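Local coordinates for putative hydrolase (Agrobacterium vitis, PDB 3LLC), which probably hydrolyses ester or thioester bonds as an alpha/beta hydrolase, perhaps removing fatty acyl groups from acylated proteins, at residues R30-A33 with P38-I41; L56-L61 with V67-F72; K227-L232 with V237-V242. All blocks are in the same frame, centred on the assembly; numbering follows the deposited sequence.

Contact 1. Residues R30-A33 with P38-I41; sequences RAPA and PTCI. With EDO (1,2-ethanediol), chain F.
Pro32 and Thr39 bring the two backbones nearest each other, with CA of Pro32 6.8 Å from CA of Thr39, as the chain leaves strand 23-30 through a loop and enters strand 39-43. The touching is slight, and only 84 Å² is buried between 30-33 and 38-41. The Pro32 ring does the work on the loop side: its CD atom lies 4.1 Å from OG1 of Thr39, and its CB atom stands 4.2 Å from the carbonyl O of Pro38, so the ring touches Pro38 and Thr39 at two points by van der Waals contact. In the alpha/beta hydrolase sheet strands 23-30 and 39-43 are not neighbours; strand 68-72 runs between them, and its backbone bonds to both, Ala69 to Arg30 and Gly68 to Cys40. A molecule of 1,2-ethanediol, probably from the crystallisation liquor, sits beside Pro32 and Thr39. Its O1 gives a weak hydrogen bond to OG1 of Thr39 at 3.3 Å, and its C1 lies 3.8 Å from CG2 of Thr39 and 4.0 Å from CD of Pro32. Thr39 has CG2 anti to its own N and OG1 anti to its carbonyl carbon (chi1 -65°), which presents both branches to the diol. Arg30 turns to helix 53-65, where its NH2 forms a salt bridge with OD2 of Asp59.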
loop_
_atom_site.group_PDB
_atom_site.type_symbol
_atom_site.label_atom_id
_atom_site.label_comp_id
_atom_site.label_asym_id
_atom_site.label_seq_id
_atom_site.Cartn_x
_atom_site.Cartn_y
_atom_site.Cartn_z
ATOM N N ARG A 30 7.754 -5.141 15.369
ATOM C CA ARG A 30 7.352 -5.662 16.655
ATOM C C ARG A 30 7.082 -7.158 16.454
ATOM O O ARG A 30 6.246 -7.525 15.634
ATOM C CB ARG A 30 6.080 -4.928 17.091
ATOM C CG ARG A 30 5.567 -5.249 18.444
ATOM C CD ARG A 30 4.211 -4.595 18.675
ATOM N NE ARG A 30 4.267 -3.134 18.683
ATOM C CZ ARG A 30 4.514 -2.380 19.755
ATOM N NH1 ARG A 30 4.814 -2.925 20.930
ATOM N NH2 ARG A 30 4.508 -1.061 19.652
ATOM N N ALA A 31 7.801 -8.019 17.173
ATOM C CA ALA A 31 7.564 -9.472 17.082
ATOM C C ALA A 31 6.195 -9.857 17.676
ATOM O O ALA A 31 5.746 -9.258 18.652
ATOM C CB ALA A 31 8.696 -10.259 17.791
ATOM N N PRO A 32 5.535 -10.879 17.101
ATOM C CA PRO A 32 4.361 -11.442 17.779
ATOM C C PRO A 32 4.716 -12.097 19.115
ATOM O O PRO A 32 5.851 -12.540 19.302
ATOM C CB PRO A 32 3.834 -12.472 16.771
ATOM C CG PRO A 32 5.021 -12.872 15.984
ATOM C CD PRO A 32 5.905 -11.651 15.900
ATOM N N ALA A 33 3.767 -12.124 20.055
ATOM C CA ALA A 33 4.019 -12.708 21.376
ATOM C C ALA A 33 4.279 -14.217 21.263
ATOM O O ALA A 33 4.944 -14.789 22.107
ATOM C CB ALA A 33 2.860 -12.442 22.322
ATOM N N PRO A 38 -0.340 -14.114 13.561
ATOM C CA PRO A 38 -0.027 -13.334 12.376
ATOM C C PRO A 38 0.768 -12.060 12.673
ATOM O O PRO A 38 0.900 -11.646 13.838
ATOM C CB PRO A 38 -1.400 -12.975 11.801
ATOM C CG PRO A 38 -2.293 -12.965 12.961
ATOM C CD PRO A 38 -1.770 -14.009 13.914
ATOM N N THR A 39 1.336 -11.526 11.608
ATOM C CA THR A 39 1.981 -10.211 11.572
ATOM C C THR A 39 1.231 -9.276 10.600
ATOM O O THR A 39 1.012 -9.582 9.423
ATOM C CB THR A 39 3.469 -10.361 11.168
ATOM O OG1 THR A 39 4.176 -11.097 12.178
ATOM C CG2 THR A 39 4.169 -8.953 10.910
ATOM N N CYS A 40 0.836 -8.115 11.108
ATOM C CA CYS A 40 0.243 -7.067 10.283
ATOM C C CYS A 40 1.335 -6.218 9.613
ATOM O O CYS A 40 2.232 -5.692 10.300
ATOM C CB CYS A 40 -0.645 -6.183 11.155
ATOM S SG CYS A 40 -2.040 -6.993 11.998
ATOM N N ILE A 41 1.254 -6.097 8.295
ATOM C CA ILE A 41 2.215 -5.265 7.542
ATOM C C ILE A 41 1.518 -4.088 6.896
ATOM O O ILE A 41 0.552 -4.217 6.119
ATOM C CB ILE A 41 3.071 -6.019 6.471
ATOM C CG1 ILE A 41 4.121 -5.065 5.868
ATOM C CG2 ILE A 41 2.217 -6.581 5.386
ATOM C CD1 ILE A 41 5.280 -5.765 5.166
HETATM C C1 EDO F . 7.377 -9.928 12.600
HETATM O O1 EDO F . 7.474 -11.119 11.806
HETATM C C2 EDO F . 8.732 -9.627 13.211
HETATM O O2 EDO F . 9.317 -10.796 13.785
#

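Contact 2. Residues L56-L61 with V67-F72; sequences LEMDDL and VGAIRF
Met58, present as selenomethionine, and Asp59 meet Ala69 and Arg71 where helix 53-65 packs on strand 68-72, the last two elements of a beta-alpha-beta unit that begins with strand 39-43. The short axes run nearly antiparallel, at 161° and 8.1 Å apart. Apolar contact comes first: the CE methyl of Met58, carried back by a bend at chi3 (70°), lies 4.1 Å from CB of Ala69. Van der Waals contacts with polar atoms surround this pair: the same CE is 3.9 Å from the carbonyl O of Ile70, OD1 of Asp59 rests 3.7 Å from CB of Ala69, and CD2 of Leu56 approaches NH1 of Arg71 obliquely, at 3.5 Å. The charged groups meet less directly. Asp59 and Arg71 lie roughly perpendicular, with OD1 of Asp59 4.3 Å from NH2 of Arg71, too far for a salt bridge. The stronger partners lie outside: OD2 of Asp59 pairs with Arg30, and NH1 of Arg71 bonds to the carbonyl O of Met50, which should limit rotation of the guanidinium. A water closes the gap, donating to OD1 of Asp59 at 2.8 Å and accepting from NE of Arg71 at 2.9 Å, in the plane of the guanidinium at its edge.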
loop_
_atom_site.group_PDB
_atom_site.type_symbol
_atom_site.label_atom_id
_atom_site.label_comp_id
_atom_site.label_asym_id
_atom_site.label_seq_id
_atom_site.Cartn_x
_atom_site.Cartn_y
_atom_site.Cartn_z
ATOM N N LEU A 56 0.527 4.149 12.836
ATOM C CA LEU A 56 0.723 4.035 14.275
ATOM C C LEU A 56 -0.434 3.291 14.952
ATOM O O LEU A 56 -0.208 2.557 15.942
ATOM C CB LEU A 56 0.899 5.421 14.946
ATOM C CG LEU A 56 2.208 6.181 14.686
ATOM C CD1 LEU A 56 2.152 7.610 15.356
ATOM C CD2 LEU A 56 3.426 5.397 15.191
ATOM N N GLU A 57 -1.661 3.515 14.451
ATOM C CA GLU A 57 -2.847 2.839 14.971
ATOM C C GLU A 57 -2.815 1.333 14.703
ATOM O O GLU A 57 -3.195 0.541 15.593
ATOM C CB GLU A 57 -4.147 3.463 14.436
ATOM C CG GLU A 57 -4.428 4.854 15.069
ATOM C CD GLU A 57 -4.893 4.834 16.512
ATOM O OE1 GLU A 57 -5.308 3.782 17.061
ATOM O OE2 GLU A 57 -4.895 5.920 17.124
HETATM N N MSE A 58 -2.375 0.963 13.511
HETATM C CA MSE A 58 -2.196 -0.483 13.144
HETATM C C MSE A 58 -1.215 -1.117 14.132
HETATM O O MSE A 58 -1.512 -2.136 14.716
HETATM C CB MSE A 58 -1.660 -0.664 11.725
HETATM C CG MSE A 58 -1.637 -2.146 11.239
HETATM SE SE MSE A 58 -0.375 -2.543 9.890
HETATM C CE MSE A 58 1.192 -2.368 11.028
ATOM N N ASP A 59 -0.051 -0.506 14.315
ATOM C CA ASP A 59 0.930 -0.979 15.301
ATOM C C ASP A 59 0.374 -1.100 16.735
ATOM O O ASP A 59 0.650 -2.101 17.426
ATOM C CB ASP A 59 2.159 -0.085 15.306
ATOM C CG ASP A 59 3.174 -0.498 16.382
ATOM O OD1 ASP A 59 3.919 -1.479 16.161
ATOM O OD2 ASP A 59 3.210 0.141 17.451
ATOM N N ASP A 60 -0.391 -0.088 17.187
ATOM C CA ASP A 60 -0.976 -0.081 18.523
ATOM C C ASP A 60 -1.981 -1.237 18.706
ATOM O O ASP A 60 -1.952 -1.937 19.731
ATOM C CB ASP A 60 -1.672 1.253 18.812
ATOM C CG ASP A 60 -2.257 1.311 20.195
ATOM O OD1 ASP A 60 -1.489 1.524 21.148
ATOM O OD2 ASP A 60 -3.480 1.116 20.333
ATOM N N LEU A 61 -2.836 -1.443 17.707
ATOM C CA LEU A 61 -3.792 -2.563 17.734
ATOM C C LEU A 61 -3.044 -3.917 17.832
ATOM O O LEU A 61 -3.343 -4.756 18.695
ATOM C CB LEU A 61 -4.664 -2.557 16.509
ATOM C CG LEU A 61 -5.633 -3.759 16.484
ATOM C CD1 LEU A 61 -6.747 -3.653 17.590
ATOM C CD2 LEU A 61 -6.190 -3.912 15.119
ATOM N N VAL A 67 0.096 -9.561 18.586
ATOM C CA VAL A 67 0.458 -9.992 17.241
ATOM C C VAL A 67 1.575 -9.109 16.662
ATOM O O VAL A 67 1.916 -8.059 17.223
ATOM C CB VAL A 67 -0.763 -10.117 16.303
ATOM C CG1 VAL A 67 -1.882 -10.934 16.969
ATOM C CG2 VAL A 67 -1.261 -8.761 15.804
ATOM N N GLY A 68 2.165 -9.562 15.569
ATOM C CA GLY A 68 3.282 -8.871 14.978
ATOM C C GLY A 68 2.865 -7.607 14.225
ATOM O O GLY A 68 1.702 -7.447 13.774
ATOM N N ALA A 69 3.834 -6.712 14.060
ATOM C CA ALA A 69 3.629 -5.520 13.217
ATOM C C ALA A 69 4.915 -5.130 12.488
ATOM O O ALA A 69 5.993 -5.098 13.107
ATOM C CB ALA A 69 3.124 -4.361 14.065
ATOM N N ILE A 70 4.806 -4.876 11.180
ATOM C CA ILE A 70 5.923 -4.382 10.352
ATOM C C ILE A 70 5.505 -3.065 9.675
ATOM O O ILE A 70 4.468 -3.003 9.029
ATOM C CB ILE A 70 6.372 -5.379 9.280
ATOM C CG1 ILE A 70 6.947 -6.646 9.909
ATOM C CG2 ILE A 70 7.417 -4.747 8.326
ATOM C CD1 ILE A 70 7.144 -7.801 8.942
ATOM N N ARG A 71 6.336 -2.030 9.826
ATOM C CA ARG A 71 6.221 -0.816 8.989
ATOM C C ARG A 71 7.568 -0.551 8.349
ATOM O O ARG A 71 8.606 -0.927 8.931
ATOM C CB ARG A 71 5.852 0.391 9.846
ATOM C CG ARG A 71 4.461 0.312 10.482
ATOM C CD ARG A 71 4.246 1.428 11.529
ATOM N NE ARG A 71 4.979 1.218 12.762
ATOM C CZ ARG A 71 5.546 2.165 13.501
ATOM N NH1 ARG A 71 5.541 3.443 13.129
ATOM N NH2 ARG A 71 6.172 1.826 14.608
ATOM N N PHE A 72 7.557 0.058 7.158
ATOM C CA PHE A 72 8.793 0.469 6.476
ATOM C C PHE A 72 8.524 1.707 5.600
ATOM O O PHE A 72 7.372 1.997 5.275
ATOM C CB PHE A 72 9.353 -0.670 5.633
ATOM C CG PHE A 72 8.500 -1.004 4.449
ATOM C CD1 PHE A 72 7.356 -1.790 4.602
ATOM C CD2 PHE A 72 8.799 -0.503 3.178
ATOM C CE1 PHE A 72 6.536 -2.061 3.529
ATOM C CE2 PHE A 72 7.979 -0.792 2.082
ATOM C CZ PHE A 72 6.837 -1.576 2.275
HETATM O O HOH W 1 5.523 -1.406 13.860
#

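Contact 3. Residues K227-L232 with V237-V242; sequences KLVEHL and VVLTLV
An apolar contact between strand 237-242 and the C-terminal part of helix 222-230 with the residues just after it closes the last helix-to-strand step of a beta-alpha-beta unit in the alpha/beta hydrolase sheet, the one that starts at strand 209-214. Four side chains carry it, Val229 from the last turn of the helix, Leu232 from the loop just after it, and Val237 and Leu239 from the strand, and 169 Å² is buried between the two segments. CA of Val229 and CA of Val237 come nearest, at 7.5 Å. CG2 of Val229 does double duty: it lies 4.1 Å from CB of Leu239 and 4.4 Å from CG1 of Val237, so it meets residues two apart that project from the same side of the strand. The side chains of Val229 and Leu239 meet at a slant, whereas those of Leu232 and Val237 are nearly perpendicular. In that second pair both branches of the valine are used. With CG1 of Val237 anti to the backbone N (chi1 174°), the two methyls are turned so that CG1 reaches CD1 of Leu232 and CG2 reaches CB of Leu232, each at 4.1 Å. On the helix side, His231 folds back: its ND1 donates to the carbonyl O of Lys227 at 3.0 Å in a nearly straight bond (168°); the acceptor O lies near the imidazole plane, while the donor sits 42° out of the carbonyl plane. The backbone N of His231 is bonded to the carbonyl O of Leu228. Strand 237-242 forms one outer border of the sheet within this chain and pairs with strand 209-214, whose Ile211 touches both Val229 and Leu239; Ala225 and Leu226 of helix 222-230 also rest on Leu239.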
loop_
_atom_site.group_PDB
_atom_site.type_symbol
_atom_site.label_atom_id
_atom_site.label_comp_id
_atom_site.label_asym_id
_atom_site.label_seq_id
_atom_site.Cartn_x
_atom_site.Cartn_y
_atom_site.Cartn_z
ATOM N N LYS A 227 -15.381 -0.802 -8.812
ATOM C CA LYS A 227 -14.641 -1.432 -9.927
ATOM C C LYS A 227 -13.688 -2.550 -9.413
ATOM O O LYS A 227 -13.661 -3.671 -9.965
ATOM C CB LYS A 227 -13.828 -0.383 -10.707
ATOM C CG LYS A 227 -13.102 -0.953 -11.937
ATOM C CD LYS A 227 -12.296 0.154 -12.710
ATOM C CE LYS A 227 -11.589 -0.394 -13.945
ATOM N NZ LYS A 227 -11.032 0.699 -14.788
ATOM N N LEU A 228 -12.949 -2.274 -8.348
ATOM C CA LEU A 228 -12.070 -3.308 -7.750
ATOM C C LEU A 228 -12.859 -4.563 -7.306
ATOM O O LEU A 228 -12.426 -5.694 -7.559
ATOM C CB LEU A 228 -11.263 -2.733 -6.579
ATOM C CG LEU A 228 -10.392 -3.714 -5.772
ATOM C CD1 LEU A 228 -9.400 -4.463 -6.712
ATOM C CD2 LEU A 228 -9.657 -3.006 -4.577
ATOM N N VAL A 229 -14.035 -4.373 -6.698
ATOM C CA VAL A 229 -14.852 -5.512 -6.284
ATOM C C VAL A 229 -15.246 -6.388 -7.505
ATOM O O VAL A 229 -15.247 -7.612 -7.411
ATOM C CB VAL A 229 -16.112 -5.081 -5.461
ATOM C CG1 VAL A 229 -17.163 -6.269 -5.294
ATOM C CG2 VAL A 229 -15.681 -4.473 -4.096
ATOM N N GLU A 230 -15.524 -5.764 -8.655
ATOM C CA GLU A 230 -15.836 -6.502 -9.900
ATOM C C GLU A 230 -14.650 -7.338 -10.411
ATOM O O GLU A 230 -14.853 -8.223 -11.212
ATOM C CB GLU A 230 -16.288 -5.543 -11.022
ATOM C CG GLU A 230 -17.583 -4.797 -10.650
ATOM C CD GLU A 230 -17.989 -3.639 -11.582
ATOM O OE1 GLU A 230 -17.237 -3.281 -12.521
ATOM O OE2 GLU A 230 -19.090 -3.071 -11.333
ATOM N N HIS A 231 -13.435 -7.049 -9.955
ATOM C CA HIS A 231 -12.221 -7.782 -10.363
ATOM C C HIS A 231 -11.695 -8.753 -9.267
ATOM O O HIS A 231 -10.627 -9.346 -9.417
ATOM C CB HIS A 231 -11.146 -6.802 -10.825
ATOM C CG HIS A 231 -11.470 -6.159 -12.137
ATOM N ND1 HIS A 231 -12.241 -5.012 -12.228
ATOM C CD2 HIS A 231 -11.243 -6.563 -13.412
ATOM C CE1 HIS A 231 -12.431 -4.720 -13.511
ATOM N NE2 HIS A 231 -11.869 -5.665 -14.248
ATOM N N LEU A 232 -12.438 -8.880 -8.168
ATOM C CA LEU A 232 -12.034 -9.754 -7.044
ATOM C C LEU A 232 -12.893 -11.009 -7.011
ATOM O O LEU A 232 -13.852 -11.134 -7.768
ATOM C CB LEU A 232 -12.079 -8.992 -5.706
ATOM C CG LEU A 232 -10.988 -7.965 -5.427
ATOM C CD1 LEU A 232 -11.334 -7.125 -4.189
ATOM C CD2 LEU A 232 -9.614 -8.655 -5.284
ATOM N N VAL A 237 -15.379 -11.248 0.149
ATOM C CA VAL A 237 -15.004 -9.823 -0.100
ATOM C C VAL A 237 -16.114 -8.954 0.514
ATOM O O VAL A 237 -17.306 -9.226 0.308
ATOM C CB VAL A 237 -14.837 -9.538 -1.616
ATOM C CG1 VAL A 237 -14.605 -8.056 -1.873
ATOM C CG2 VAL A 237 -13.667 -10.357 -2.194
ATOM N N VAL A 238 -15.709 -7.916 1.264
ATOM C CA VAL A 238 -16.650 -6.982 1.893
ATOM C C VAL A 238 -16.183 -5.571 1.544
ATOM O O VAL A 238 -14.968 -5.282 1.565
ATOM C CB VAL A 238 -16.715 -7.174 3.396
ATOM C CG1 VAL A 238 -17.578 -6.084 4.071
ATOM C CG2 VAL A 238 -17.306 -8.580 3.751
ATOM N N LEU A 239 -17.139 -4.705 1.181
ATOM C CA LEU A 239 -16.823 -3.272 0.881
ATOM C C LEU A 239 -17.675 -2.383 1.830
ATOM O O LEU A 239 -18.892 -2.476 1.831
ATOM C CB LEU A 239 -17.114 -2.955 -0.597
ATOM C CG LEU A 239 -17.155 -1.440 -0.988
ATOM C CD1 LEU A 239 -15.803 -0.744 -0.688
ATOM C CD2 LEU A 239 -17.622 -1.229 -2.396
ATOM N N THR A 240 -17.012 -1.568 2.658
ATOM C CA THR A 240 -17.678 -0.678 3.567
ATOM C C THR A 240 -17.517 0.737 2.963
ATOM O O THR A 240 -16.386 1.264 2.907
ATOM C CB THR A 240 -17.073 -0.737 4.973
ATOM O OG1 THR A 240 -17.206 -2.072 5.528
ATOM C CG2 THR A 240 -17.824 0.301 5.954
ATOM N N LEU A 241 -18.644 1.331 2.568
ATOM C CA LEU A 241 -18.709 2.692 2.005
ATOM C C LEU A 241 -19.198 3.662 3.109
ATOM O O LEU A 241 -20.237 3.457 3.740
ATOM C CB LEU A 241 -19.649 2.746 0.809
ATOM C CG LEU A 241 -19.147 2.126 -0.509
ATOM C CD1 LEU A 241 -20.329 1.840 -1.504
ATOM C CD2 LEU A 241 -18.011 2.956 -1.194
ATOM N N VAL A 242 -18.400 4.691 3.362
ATOM C CA VAL A 242 -18.674 5.645 4.427
ATOM C C VAL A 242 -19.070 6.976 3.710
ATOM O O VAL A 242 -18.200 7.599 3.082
ATOM C CB VAL A 242 -17.424 5.822 5.299
ATOM C CG1 VAL A 242 -17.710 6.836 6.447
ATOM C CG2 VAL A 242 -16.937 4.458 5.880
#

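In the fold
From the N terminus, strand 23-30 leads into contact 1, which closes the short loop 34-37 before strand 39-43. The chain then runs through helix 53-65 and returns along strand 68-72, where contact 2 closes the last turn of the helix and the short link to the strand. Far later, contact 3 closes the loop after helix 222-230. The three are in series, and none nests in or crosses another. Contacts 1 and 2 touch, with centres about 7 Å apart, through the neighbouring strands 39-43 and 68-72 and between Arg30 and helix 53-65. Contact 3 stands off, its centre about 26 Å from that of contact 1 and 24 Å from that of contact 2, yet all three reach the same sheet.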